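Local coordinates for protein manganese-dependent inorganic pyrophosphatase (Methanocaldococcus jannaschii, PDB 2EB0) that hydrolyses inorganic diphosphate to two phosphates, using two manganese ions held in each subunit, at residues Glu162-Leu167 with Ser174-Phe179; Asp147-Lys152 with Glu182-Lys187; Asp135-Leu140 with Ala168-Ile173; Pro10-Ile15 with Glu40-Lys45; Lys104-Gly107 with Thr111-Ala114. All coordinates share one frame; numbering follows the deposited sequence.

Interaction 1: residues Glu162-Leu167 with Ser174-Phe179; sequences EMAKKL and SNIEEF
N175 OD1 accepts the backbone N-H of E178 at 2.6 Å, and this short bond caps the helix whose first residue, I176, reaches across to A164 and K165 of the preceding helix. The N-H...O angle of 153° is moderately straight, and the donor stands 34° out of the carbonyl plane, so the amide meets it at a tilt. N175 also serves the helix through its backbone, F179 N lying 3.2 Å from N175 O in the first turn. No hydrogen bond crosses between the segments; the contact is made by one methyl, I176 CD1, lying against the backbone and CB of A164 and the start of K165. That methyl is 3.8 Å from A164 O, 4.2 Å from A164 CB and 4.0 Å from K165 CA, touching backbone and side chain alike. I176 gets there with CG1 anti to its own carbonyl carbon (chi1 -65°) and CD1 extended beyond it, while CG2 is anti to the backbone N. K165 contributes the start of its aliphatic chain, with CG at the margin of the patch. Helices 158-171 and 176-188 follow each other directly in the chain, and this small contact joins them across the short connection between them. I176 also leans on I145 of helix 134-148, which ties the pair to that helix. The I176 methyl probably adds only van der Waals packing here, whereas the polar bonding lies within 174-179, where N175 fixes the helix start.

Interaction 2: residues Asp147-Lys152 with Glu182-Lys187; sequences DTVLFK and EILKAK. With MN (manganese (II) ion), chain E.
L184 holds CG anti to its carbonyl carbon (chi1 -64°), and V149 holds CG1 anti to its backbone N (chi1 -170°); these settings bring V149 CG1 to 3.8 Å from L184 CD2. The contact sits where helix 134-148 ends in a Schellman motif. V149, its C-prime residue with positive phi, has its N bonded to S146 O, and L150 N reaches back to I145 O. L150 and F151 keep positive phi as well, so three successive residues wind in the left-handed sense, closed by K152 N to V149 O at 3.2 Å. An ST motif steadies the same bend, T148 OG1 accepting F151 N at 2.9 Å. L184, from helix 176-188, divides its two methyls among three neighbours. CD2 takes V149, the two side chains crossing at about a right angle, while CD1 meets L150 CD1 at 4.2 Å and the end of the extended K152 chain, NZ, at 4.0 Å. An alanine in place of L184 would keep neither methyl, and V149 and L150 would probably face a gap where they now have an apolar partner. Beside this packing K187 NZ forms a hydrogen bond to S146 O and a salt bridge to E38, so helix 176-188 also grips the end of the neighbouring helix by polar means. The turn follows directly on a metal ligand: D147 OD2 binds manganese at 2.4 Å, one oxygen only, OD1 standing 3.2 Å from the ion.

Interaction 3: residues Asp135-Leu140 with Ala168-Ile173; sequences DLAGLL and AEIAGI
A137 and G138 turn one flank of helix 134-148 to I170 and A171, so closely that the CA atoms of G138 and A171 are 4.9 Å apart. This is a helix-helix contact built on small residues near the C-terminal end of helix 158-171. The A137 methyl points at the other helix and meets the I170 branch, CG2, at 3.6 Å. I170 presents that branch because CG2 is anti to its backbone N, leaving CG1 (chi1 -57°) beside the N. A171 approaches differently: its CB points toward the other helix and rests on the glycine backbone, 3.6 Å from G138 CA, with A137 CB alongside at 4.2 Å. A side chain on G138 would begin close to A171 CB, and its absence probably allows this close approach of the helices. Another face of helix 134-148 looks elsewhere: L136 packs on I19 and Y23 of helix 12-25. I170 also touches F118. Just beyond the contact G172, with positive phi, ends helix 158-171, and I173 N closes back on A168 O at 2.8 Å.

Interaction 4: residues Pro10-Ile15 with Glu40-Lys45; sequences PDTDSI and EFVLRK. With MN (manganese (II) ion), chain F; MN (manganese (II) ion), chain E.
I15 and L43 join the first turn of helix 12-25 to helix 37-45 in the DHH N-terminal domain, behind the two-manganese site. The apolar contacts are few: I15 CG2 lies 4.1 Å from L43 CD2, the side chains crossing at about a right angle, and T12 CG2 comes to 4.5 Å from V42 CG1. Among the hydrogen bonds, T12 OG1 pairs with E38 and T39, so the buried hydroxyl has partners at the N-terminal end of helix 37-45. D11 is the N-cap of helix 12-25, its OD1 accepting S14 N at 2.9 Å, nearly straight at 169°. Its CG sits between the backbone N and carbonyl carbon (chi1 48°), which folds the carboxylate back over the helix start. D13 OD2 is bonded to S17 OG and A110 N, and D13 OD1 to T109 N, so the carboxylate's rotation is well fixed. Of the metal bonds, D11 OD2 binds one manganese at 2.3 Å together with H7 and D66. The other ion is shared with D66, H88 and D147, and D13 OD1 binds it at 2.1 Å.

Interaction 5: residues Lys104-Gly107 with Thr111-Ala114; sequences KPVG and TVIA
The loop that carries the chain from strand 100-103 into helix 109-118, beside the manganese site, is packed onto the helix by V106 against T111 and V112. It is the connection from the edge strand of the parallel sheet of the DHH domain into the next helix. V106 CG2 does most of the touching: it meets V112 CG2 at 3.7 Å and T111 CB at 4.0 Å. The V106 side chain crosses both partners obliquely. With CG1 anti to the carbonyl carbon (chi1 -73°), CG2 takes the crowded position between backbone N and carbonyl carbon. T111 turns CG2 anti to its own N, bringing that methyl within 4.1 Å of V106 CG2. Its hydroxyl is used away from the contact, paired with D160 and S108. The other oxygen of D160 bonds G107 N, so one carboxylate ties loop and helix together. Further back K104 CB rests 4.1 Å from V112 CG2, while its NZ makes a long, weak ion pair with E115. K104 also packs on L124, and P105 on I99, of the second subunit. V106 O bonds ND1 of H88, a manganese ligand through NE2, so V106 is a second-shell residue that probably helps to orient the imidazole. P105 centres an inverse gamma turn, V106 N bonding K104 O at 2.7 Å.

How the interactions relate
Interactions 2 and 4 meet at the metal site: D147 OD2 and D13 OD1, 3.2 Å apart, are bridged by one manganese, and the second ion, bound by D11, lies 3.4 Å from the first. Interaction 5 touches interaction 2 beside the site, T148 CG2 lying 3.8 Å from G107 CA. Interactions 1 and 3 share helix 158-171, their centres 8 Å apart, and lie farther from the metals. F151 CZ on A164 CB at 3.6 Å passes packing from interaction 1 to interaction 2, and L139 CD2 on V42 CG1 at 3.8 Å joins interaction 3 to interaction 4. Interactions 2 and 3, about 7 Å apart at their nearest atoms, share helix 134-148 without touching.

Interaction 1: residues Glu162-Leu167 with Ser174-Phe179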
# COMPACT_ATOMS: atom_id res chain seq x y z
N GLU B 162 -19.91 -4.20 -13.15
CA GLU B 162 -19.43 -4.86 -14.37
C GLU B 162 -18.95 -6.28 -14.05
O GLU B 162 -19.25 -7.23 -14.77
CB GLU B 162 -18.29 -4.04 -14.97
CG GLU B 162 -17.63 -4.66 -16.18
CD GLU B 162 -16.43 -3.86 -16.65
OE1 GLU B 162 -15.78 -4.29 -17.63
OE2 GLU B 162 -16.15 -2.80 -16.05
N MET B 163 -18.22 -6.41 -12.96
CA MET B 163 -17.70 -7.69 -12.56
C MET B 163 -18.82 -8.63 -12.09
O MET B 163 -18.81 -9.81 -12.41
CB MET B 163 -16.65 -7.50 -11.47
CG MET B 163 -15.39 -8.28 -11.75
SD MET B 163 -14.31 -7.72 -13.11
CE MET B 163 -15.43 -7.18 -14.40
N ALA B 164 -19.77 -8.08 -11.35
CA ALA B 164 -20.90 -8.85 -10.86
C ALA B 164 -21.64 -9.51 -12.02
O ALA B 164 -21.93 -10.71 -11.99
CB ALA B 164 -21.87 -7.96 -10.06
N LYS B 165 -21.96 -8.73 -13.05
CA LYS B 165 -22.68 -9.26 -14.20
C LYS B 165 -21.95 -10.42 -14.87
O LYS B 165 -22.56 -11.42 -15.22
CB LYS B 165 -22.94 -8.16 -15.23
CG LYS B 165 -23.97 -7.13 -14.79
CD LYS B 165 -24.28 -6.15 -15.91
CE LYS B 165 -25.25 -5.06 -15.46
NZ LYS B 165 -24.65 -4.17 -14.43
N LYS B 166 -20.65 -10.27 -15.07
CA LYS B 166 -19.86 -11.32 -15.72
C LYS B 166 -19.74 -12.56 -14.85
O LYS B 166 -19.71 -13.68 -15.36
CB LYS B 166 -18.47 -10.78 -16.05
CG LYS B 166 -18.47 -9.76 -17.17
CD LYS B 166 -17.13 -9.05 -17.27
CE LYS B 166 -16.64 -8.97 -18.71
NZ LYS B 166 -16.29 -10.32 -19.25
N LEU B 167 -19.66 -12.37 -13.53
CA LEU B 167 -19.55 -13.49 -12.61
C LEU B 167 -20.88 -14.25 -12.55
O LEU B 167 -20.89 -15.48 -12.50
CB LEU B 167 -19.16 -13.00 -11.21
CG LEU B 167 -17.75 -12.39 -11.15
CD1 LEU B 167 -17.55 -11.69 -9.82
CD2 LEU B 167 -16.70 -13.49 -11.38
N SER B 174 -29.05 -16.06 -12.96
CA SER B 174 -29.81 -15.24 -13.90
C SER B 174 -30.34 -13.91 -13.38
O SER B 174 -30.48 -12.96 -14.14
CB SER B 174 -30.98 -16.06 -14.46
OG SER B 174 -31.82 -16.51 -13.41
N ASN B 175 -30.64 -13.84 -12.09
CA ASN B 175 -31.18 -12.62 -11.49
C ASN B 175 -30.37 -12.19 -10.26
O ASN B 175 -30.61 -12.69 -9.17
CB ASN B 175 -32.64 -12.83 -11.10
CG ASN B 175 -33.35 -11.54 -10.73
OD1 ASN B 175 -32.91 -10.81 -9.84
ND2 ASN B 175 -34.45 -11.26 -11.41
N ILE B 176 -29.45 -11.25 -10.45
CA ILE B 176 -28.61 -10.77 -9.36
C ILE B 176 -29.42 -10.08 -8.26
O ILE B 176 -29.12 -10.22 -7.07
CB ILE B 176 -27.54 -9.77 -9.87
CG1 ILE B 176 -26.56 -10.48 -10.81
CG2 ILE B 176 -26.80 -9.14 -8.70
CD1 ILE B 176 -25.53 -9.53 -11.46
N GLU B 177 -30.45 -9.35 -8.66
CA GLU B 177 -31.30 -8.64 -7.71
C GLU B 177 -32.00 -9.56 -6.73
O GLU B 177 -32.10 -9.25 -5.54
CB GLU B 177 -32.33 -7.79 -8.45
CG GLU B 177 -31.73 -6.63 -9.21
CD GLU B 177 -30.84 -5.78 -8.32
OE1 GLU B 177 -31.32 -5.31 -7.26
OE2 GLU B 177 -29.66 -5.58 -8.68
N GLU B 178 -32.50 -10.69 -7.23
CA GLU B 178 -33.20 -11.65 -6.37
C GLU B 178 -32.22 -12.34 -5.43
O GLU B 178 -32.50 -12.50 -4.25
CB GLU B 178 -33.91 -12.71 -7.22
CG GLU B 178 -35.13 -12.19 -7.95
CD GLU B 178 -35.86 -13.28 -8.69
OE1 GLU B 178 -36.94 -12.99 -9.26
OE2 GLU B 178 -35.36 -14.43 -8.71
N PHE B 179 -31.07 -12.75 -5.97
CA PHE B 179 -30.05 -13.39 -5.15
C PHE B 179 -29.59 -12.40 -4.08
O PHE B 179 -29.42 -12.77 -2.92
CB PHE B 179 -28.87 -13.82 -6.02
CG PHE B 179 -27.71 -14.38 -5.24
CD1 PHE B 179 -27.93 -15.16 -4.11
CD2 PHE B 179 -26.40 -14.13 -5.65
CE1 PHE B 179 -26.85 -15.69 -3.38
CE2 PHE B 179 -25.32 -14.66 -4.93
CZ PHE B 179 -25.54 -15.44 -3.80

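Interaction 2: residues Asp147-Lys152 with Glu182-Lys187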
# COMPACT_ATOMS: atom_id res chain seq x y z
N ASP B 147 -20.39 -7.11 0.08
CA ASP B 147 -19.61 -5.93 0.43
C ASP B 147 -20.23 -4.59 0.02
O ASP B 147 -20.08 -3.60 0.73
CB ASP B 147 -18.22 -6.07 -0.17
CG ASP B 147 -17.15 -6.18 0.90
OD1 ASP B 147 -17.40 -6.85 1.92
OD2 ASP B 147 -16.07 -5.60 0.71
N THR B 148 -20.92 -4.57 -1.11
CA THR B 148 -21.54 -3.34 -1.57
C THR B 148 -22.97 -3.22 -1.05
O THR B 148 -23.60 -2.18 -1.24
CB THR B 148 -21.56 -3.27 -3.11
OG1 THR B 148 -22.30 -4.37 -3.65
CG2 THR B 148 -20.14 -3.31 -3.64
N VAL B 149 -23.46 -4.25 -0.37
CA VAL B 149 -24.83 -4.24 0.13
C VAL B 149 -25.73 -4.05 -1.09
O VAL B 149 -26.57 -3.14 -1.15
CB VAL B 149 -25.07 -3.08 1.12
CG1 VAL B 149 -26.42 -3.26 1.79
CG2 VAL B 149 -23.94 -3.01 2.14
N LEU B 150 -25.55 -4.93 -2.06
CA LEU B 150 -26.31 -4.90 -3.30
C LEU B 150 -26.15 -3.56 -4.02
O LEU B 150 -27.13 -2.94 -4.42
CB LEU B 150 -27.79 -5.19 -3.04
CG LEU B 150 -28.46 -6.18 -4.01
CD1 LEU B 150 -29.96 -5.92 -4.01
CD2 LEU B 150 -27.92 -6.03 -5.41
N PHE B 151 -24.91 -3.12 -4.15
CA PHE B 151 -24.58 -1.89 -4.85
C PHE B 151 -25.22 -0.63 -4.25
O PHE B 151 -25.36 0.38 -4.94
CB PHE B 151 -24.98 -2.02 -6.32
CG PHE B 151 -24.63 -3.35 -6.91
CD1 PHE B 151 -25.63 -4.22 -7.33
CD2 PHE B 151 -23.30 -3.73 -7.05
CE1 PHE B 151 -25.30 -5.47 -7.87
CE2 PHE B 151 -22.96 -4.96 -7.59
CZ PHE B 151 -23.96 -5.84 -8.00
N LYS B 152 -25.59 -0.69 -2.98
CA LYS B 152 -26.19 0.46 -2.32
C LYS B 152 -25.12 1.32 -1.65
O LYS B 152 -25.24 2.54 -1.57
CB LYS B 152 -27.22 0.00 -1.30
CG LYS B 152 -28.37 -0.76 -1.92
CD LYS B 152 -29.41 -1.17 -0.89
CE LYS B 152 -30.61 -1.78 -1.58
NZ LYS B 152 -31.74 -2.04 -0.65
N GLU B 182 -31.72 -12.05 -1.02
CA GLU B 182 -31.46 -13.16 -0.11
C GLU B 182 -30.27 -12.81 0.79
O GLU B 182 -30.32 -12.96 2.01
CB GLU B 182 -31.16 -14.42 -0.91
CG GLU B 182 -32.06 -15.58 -0.54
CD GLU B 182 -33.51 -15.17 -0.48
OE1 GLU B 182 -34.10 -14.92 -1.55
OE2 GLU B 182 -34.06 -15.07 0.63
N ILE B 183 -29.20 -12.33 0.17
CA ILE B 183 -28.03 -11.94 0.92
C ILE B 183 -28.40 -10.84 1.92
O ILE B 183 -27.96 -10.87 3.07
CB ILE B 183 -26.90 -11.48 -0.04
CG1 ILE B 183 -26.35 -12.70 -0.79
CG2 ILE B 183 -25.80 -10.76 0.74
CD1 ILE B 183 -25.26 -12.41 -1.78
N LEU B 184 -29.22 -9.88 1.49
CA LEU B 184 -29.63 -8.80 2.39
C LEU B 184 -30.46 -9.35 3.55
O LEU B 184 -30.38 -8.84 4.66
CB LEU B 184 -30.44 -7.73 1.64
CG LEU B 184 -29.73 -6.94 0.54
CD1 LEU B 184 -30.63 -5.79 0.10
CD2 LEU B 184 -28.41 -6.39 1.05
N LYS B 185 -31.25 -10.38 3.28
CA LYS B 185 -32.05 -10.98 4.35
C LYS B 185 -31.14 -11.77 5.28
O LYS B 185 -31.45 -11.97 6.46
CB LYS B 185 -33.14 -11.87 3.76
CG LYS B 185 -34.25 -11.09 3.06
CD LYS B 185 -35.44 -11.97 2.72
CE LYS B 185 -36.57 -11.15 2.12
NZ LYS B 185 -37.83 -11.94 1.99
N ALA B 186 -29.99 -12.20 4.75
CA ALA B 186 -29.02 -12.95 5.53
C ALA B 186 -28.31 -12.04 6.52
O ALA B 186 -28.05 -12.43 7.66
CB ALA B 186 -28.00 -13.62 4.60
N LYS B 187 -27.98 -10.82 6.10
CA LYS B 187 -27.32 -9.88 7.00
C LYS B 187 -28.30 -9.54 8.12
O LYS B 187 -27.93 -9.45 9.28
CB LYS B 187 -26.94 -8.60 6.26
CG LYS B 187 -25.84 -8.77 5.22
CD LYS B 187 -25.44 -7.43 4.63
CE LYS B 187 -24.11 -7.51 3.89
NZ LYS B 187 -24.15 -8.41 2.71
MN MN E . -14.17 -6.52 1.84

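Interaction 3: residues Asp135-Leu140 with Ala168-Ile173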
# COMPACT_ATOMS: atom_id res chain seq x y z
N ASP B 135 -18.88 -22.35 -9.40
CA ASP B 135 -18.95 -22.27 -7.94
C ASP B 135 -18.10 -21.13 -7.38
O ASP B 135 -18.60 -20.32 -6.61
CB ASP B 135 -18.56 -23.60 -7.28
CG ASP B 135 -17.20 -24.12 -7.72
OD1 ASP B 135 -16.80 -25.17 -7.17
OD2 ASP B 135 -16.55 -23.50 -8.59
N LEU B 136 -16.83 -21.07 -7.77
CA LEU B 136 -15.97 -20.00 -7.28
C LEU B 136 -16.43 -18.65 -7.83
O LEU B 136 -16.30 -17.62 -7.17
CB LEU B 136 -14.50 -20.25 -7.65
CG LEU B 136 -13.84 -21.44 -6.96
CD1 LEU B 136 -12.38 -21.50 -7.36
CD2 LEU B 136 -13.96 -21.32 -5.45
N ALA B 137 -16.98 -18.66 -9.05
CA ALA B 137 -17.49 -17.43 -9.64
C ALA B 137 -18.67 -16.96 -8.78
O ALA B 137 -18.89 -15.76 -8.59
CB ALA B 137 -17.95 -17.68 -11.07
N GLY B 138 -19.41 -17.93 -8.25
CA GLY B 138 -20.54 -17.63 -7.39
C GLY B 138 -20.11 -16.98 -6.09
O GLY B 138 -20.81 -16.11 -5.57
N LEU B 139 -18.96 -17.39 -5.55
CA LEU B 139 -18.48 -16.81 -4.30
C LEU B 139 -18.05 -15.36 -4.50
O LEU B 139 -18.33 -14.50 -3.68
CB LEU B 139 -17.28 -17.57 -3.73
CG LEU B 139 -17.39 -19.03 -3.29
CD1 LEU B 139 -16.12 -19.36 -2.52
CD2 LEU B 139 -18.62 -19.27 -2.42
N LEU B 140 -17.34 -15.12 -5.60
CA LEU B 140 -16.88 -13.77 -5.91
C LEU B 140 -18.09 -12.88 -6.07
O LEU B 140 -18.09 -11.73 -5.62
CB LEU B 140 -16.05 -13.77 -7.19
CG LEU B 140 -14.70 -14.48 -7.17
CD1 LEU B 140 -14.00 -14.25 -8.53
CD2 LEU B 140 -13.84 -13.97 -6.02
N ALA B 168 -21.98 -13.51 -12.55
CA ALA B 168 -23.32 -14.10 -12.53
C ALA B 168 -23.49 -15.00 -13.74
O ALA B 168 -24.12 -16.06 -13.67
CB ALA B 168 -24.39 -13.00 -12.55
N GLU B 169 -22.91 -14.57 -14.86
CA GLU B 169 -22.98 -15.33 -16.11
C GLU B 169 -22.30 -16.69 -15.96
O GLU B 169 -22.82 -17.71 -16.41
CB GLU B 169 -22.31 -14.55 -17.24
CG GLU B 169 -22.19 -15.31 -18.55
CD GLU B 169 -21.48 -14.51 -19.63
OE1 GLU B 169 -21.25 -15.06 -20.72
OE2 GLU B 169 -21.15 -13.32 -19.39
N ILE B 170 -21.14 -16.70 -15.32
CA ILE B 170 -20.38 -17.93 -15.11
C ILE B 170 -21.03 -18.81 -14.05
O ILE B 170 -21.11 -20.03 -14.22
CB ILE B 170 -18.93 -17.64 -14.67
CG1 ILE B 170 -18.23 -16.76 -15.71
CG2 ILE B 170 -18.17 -18.94 -14.48
CD1 ILE B 170 -16.85 -16.32 -15.30
N ALA B 171 -21.49 -18.19 -12.97
CA ALA B 171 -22.11 -18.92 -11.86
C ALA B 171 -23.52 -19.39 -12.19
O ALA B 171 -24.13 -20.14 -11.42
CB ALA B 171 -22.14 -18.04 -10.61
N GLY B 172 -24.04 -18.96 -13.34
CA GLY B 172 -25.38 -19.36 -13.70
C GLY B 172 -26.45 -18.68 -12.88
O GLY B 172 -27.52 -19.24 -12.66
N ILE B 173 -26.17 -17.47 -12.40
CA ILE B 173 -27.13 -16.71 -11.61
C ILE B 173 -27.82 -15.73 -12.57
O ILE B 173 -27.25 -14.70 -12.93
CB ILE B 173 -26.46 -15.90 -10.48
CG1 ILE B 173 -25.63 -16.82 -9.58
CG2 ILE B 173 -27.52 -15.18 -9.66
CD1 ILE B 173 -26.46 -17.77 -8.76

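Interaction 4: residues Pro10-Ile15 with Glu40-Lys45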
# COMPACT_ATOMS: atom_id res chain seq x y z
N PRO B 10 -14.47 -12.66 10.16
CA PRO B 10 -14.61 -12.75 8.71
C PRO B 10 -16.01 -12.55 8.12
O PRO B 10 -17.00 -13.04 8.65
CB PRO B 10 -14.07 -14.14 8.40
CG PRO B 10 -14.48 -14.92 9.61
CD PRO B 10 -14.09 -13.97 10.72
N ASP B 11 -16.08 -11.79 7.04
CA ASP B 11 -17.34 -11.60 6.35
C ASP B 11 -17.18 -12.40 5.06
O ASP B 11 -16.13 -13.02 4.84
CB ASP B 11 -17.60 -10.13 6.02
CG ASP B 11 -16.40 -9.46 5.39
OD1 ASP B 11 -15.57 -10.17 4.78
OD2 ASP B 11 -16.31 -8.23 5.50
N THR B 12 -18.21 -12.40 4.23
CA THR B 12 -18.18 -13.15 2.99
C THR B 12 -17.03 -12.77 2.06
O THR B 12 -16.45 -13.65 1.42
CB THR B 12 -19.50 -13.00 2.23
OG1 THR B 12 -20.54 -13.59 3.02
CG2 THR B 12 -19.43 -13.68 0.87
N ASP B 13 -16.71 -11.48 1.98
CA ASP B 13 -15.62 -11.04 1.11
C ASP B 13 -14.33 -11.71 1.56
O ASP B 13 -13.61 -12.28 0.75
CB ASP B 13 -15.44 -9.51 1.15
CG ASP B 13 -14.50 -9.00 0.06
OD1 ASP B 13 -13.95 -7.90 0.21
OD2 ASP B 13 -14.33 -9.68 -0.97
N SER B 14 -14.04 -11.64 2.86
CA SER B 14 -12.85 -12.25 3.43
C SER B 14 -12.74 -13.75 3.16
O SER B 14 -11.65 -14.26 2.90
CB SER B 14 -12.82 -12.02 4.95
OG SER B 14 -12.03 -10.89 5.28
N ILE B 15 -13.86 -14.46 3.25
CA ILE B 15 -13.89 -15.90 3.05
C ILE B 15 -13.74 -16.26 1.57
O ILE B 15 -12.85 -17.03 1.21
CB ILE B 15 -15.20 -16.50 3.61
CG1 ILE B 15 -15.23 -16.31 5.14
CG2 ILE B 15 -15.32 -17.98 3.26
CD1 ILE B 15 -14.12 -17.04 5.88
N GLU B 40 -22.23 -18.67 5.50
CA GLU B 40 -22.63 -20.07 5.55
C GLU B 40 -23.61 -20.33 4.40
O GLU B 40 -23.49 -21.30 3.66
CB GLU B 40 -23.30 -20.38 6.89
CG GLU B 40 -23.83 -21.79 6.99
CD GLU B 40 -24.41 -22.09 8.36
OE1 GLU B 40 -25.05 -23.15 8.52
OE2 GLU B 40 -24.24 -21.25 9.27
N PHE B 41 -24.56 -19.41 4.25
CA PHE B 41 -25.57 -19.49 3.20
C PHE B 41 -24.90 -19.53 1.82
O PHE B 41 -25.18 -20.41 1.01
CB PHE B 41 -26.49 -18.27 3.32
CG PHE B 41 -27.32 -18.00 2.09
CD1 PHE B 41 -28.22 -18.95 1.62
CD2 PHE B 41 -27.22 -16.78 1.43
CE1 PHE B 41 -29.02 -18.68 0.51
CE2 PHE B 41 -28.00 -16.50 0.32
CZ PHE B 41 -28.91 -17.46 -0.14
N VAL B 42 -23.99 -18.59 1.58
CA VAL B 42 -23.28 -18.50 0.31
C VAL B 42 -22.43 -19.74 0.02
O VAL B 42 -22.41 -20.24 -1.11
CB VAL B 42 -22.40 -17.21 0.27
CG1 VAL B 42 -21.47 -17.23 -0.92
CG2 VAL B 42 -23.30 -16.00 0.18
N LEU B 43 -21.73 -20.25 1.03
CA LEU B 43 -20.90 -21.44 0.85
C LEU B 43 -21.76 -22.65 0.50
O LEU B 43 -21.50 -23.36 -0.48
CB LEU B 43 -20.12 -21.75 2.12
CG LEU B 43 -19.11 -20.70 2.58
CD1 LEU B 43 -18.39 -21.22 3.81
CD2 LEU B 43 -18.12 -20.40 1.46
N ARG B 44 -22.79 -22.88 1.30
CA ARG B 44 -23.70 -23.99 1.04
C ARG B 44 -24.29 -23.86 -0.37
O ARG B 44 -24.39 -24.83 -1.11
CB ARG B 44 -24.83 -24.00 2.07
CG ARG B 44 -25.96 -24.97 1.72
CD ARG B 44 -27.05 -25.01 2.78
NE ARG B 44 -26.63 -25.73 3.98
CZ ARG B 44 -26.15 -25.15 5.08
NH1 ARG B 44 -26.03 -23.83 5.14
NH2 ARG B 44 -25.80 -25.90 6.12
N LYS B 45 -24.65 -22.64 -0.74
CA LYS B 45 -25.25 -22.40 -2.05
C LYS B 45 -24.40 -22.88 -3.21
O LYS B 45 -24.91 -23.52 -4.12
CB LYS B 45 -25.56 -20.91 -2.22
CG LYS B 45 -26.26 -20.57 -3.52
CD LYS B 45 -26.79 -19.15 -3.47
CE LYS B 45 -27.67 -18.83 -4.66
NZ LYS B 45 -26.90 -18.60 -5.90
MN MN F . -14.16 -7.70 5.01
MN MN E . -14.17 -6.52 1.84

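Interaction 5: residues Lys104-Gly107 with Thr111-Ala114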
# COMPACT_ATOMS: atom_id res chain seq x y z
N LYS B 104 -7.24 -1.68 -4.52
CA LYS B 104 -7.99 -0.72 -5.33
C LYS B 104 -9.16 -0.26 -4.49
O LYS B 104 -9.79 -1.06 -3.81
CB LYS B 104 -8.51 -1.37 -6.62
CG LYS B 104 -7.43 -1.81 -7.59
CD LYS B 104 -7.99 -2.53 -8.82
CE LYS B 104 -8.29 -1.59 -9.99
NZ LYS B 104 -9.51 -0.75 -9.82
N PRO B 105 -9.47 1.04 -4.52
CA PRO B 105 -10.61 1.48 -3.71
C PRO B 105 -11.97 1.13 -4.35
O PRO B 105 -12.72 2.02 -4.75
CB PRO B 105 -10.37 2.98 -3.57
CG PRO B 105 -9.71 3.35 -4.88
CD PRO B 105 -8.75 2.18 -5.12
N VAL B 106 -12.28 -0.16 -4.45
CA VAL B 106 -13.55 -0.61 -5.01
C VAL B 106 -14.46 -1.19 -3.92
O VAL B 106 -14.14 -1.12 -2.73
CB VAL B 106 -13.36 -1.68 -6.11
CG1 VAL B 106 -12.83 -1.03 -7.37
CG2 VAL B 106 -12.41 -2.77 -5.62
N GLY B 107 -15.58 -1.77 -4.33
CA GLY B 107 -16.52 -2.31 -3.38
C GLY B 107 -16.08 -3.54 -2.60
O GLY B 107 -16.56 -3.77 -1.49
N THR B 111 -13.91 -8.04 -6.18
CA THR B 111 -13.91 -7.25 -7.40
C THR B 111 -12.50 -7.15 -7.97
O THR B 111 -12.30 -7.33 -9.17
CB THR B 111 -14.44 -5.82 -7.15
OG1 THR B 111 -15.77 -5.89 -6.65
CG2 THR B 111 -14.44 -4.99 -8.44
N VAL B 112 -11.53 -6.86 -7.11
CA VAL B 112 -10.14 -6.75 -7.52
C VAL B 112 -9.64 -8.04 -8.17
O VAL B 112 -8.98 -8.02 -9.21
CB VAL B 112 -9.23 -6.46 -6.32
CG1 VAL B 112 -7.78 -6.35 -6.78
CG2 VAL B 112 -9.67 -5.21 -5.61
N ILE B 113 -9.94 -9.16 -7.53
CA ILE B 113 -9.52 -10.47 -8.02
C ILE B 113 -10.17 -10.82 -9.35
O ILE B 113 -9.50 -11.33 -10.25
CB ILE B 113 -9.84 -11.56 -6.97
CG1 ILE B 113 -9.03 -11.30 -5.70
CG2 ILE B 113 -9.51 -12.94 -7.54
CD1 ILE B 113 -9.33 -12.26 -4.57
N ALA B 114 -11.46 -10.53 -9.46
CA ALA B 114 -12.21 -10.83 -10.67
C ALA B 114 -11.71 -10.00 -11.85
O ALA B 114 -11.63 -10.50 -12.98
CB ALA B 114 -13.70 -10.57 -10.44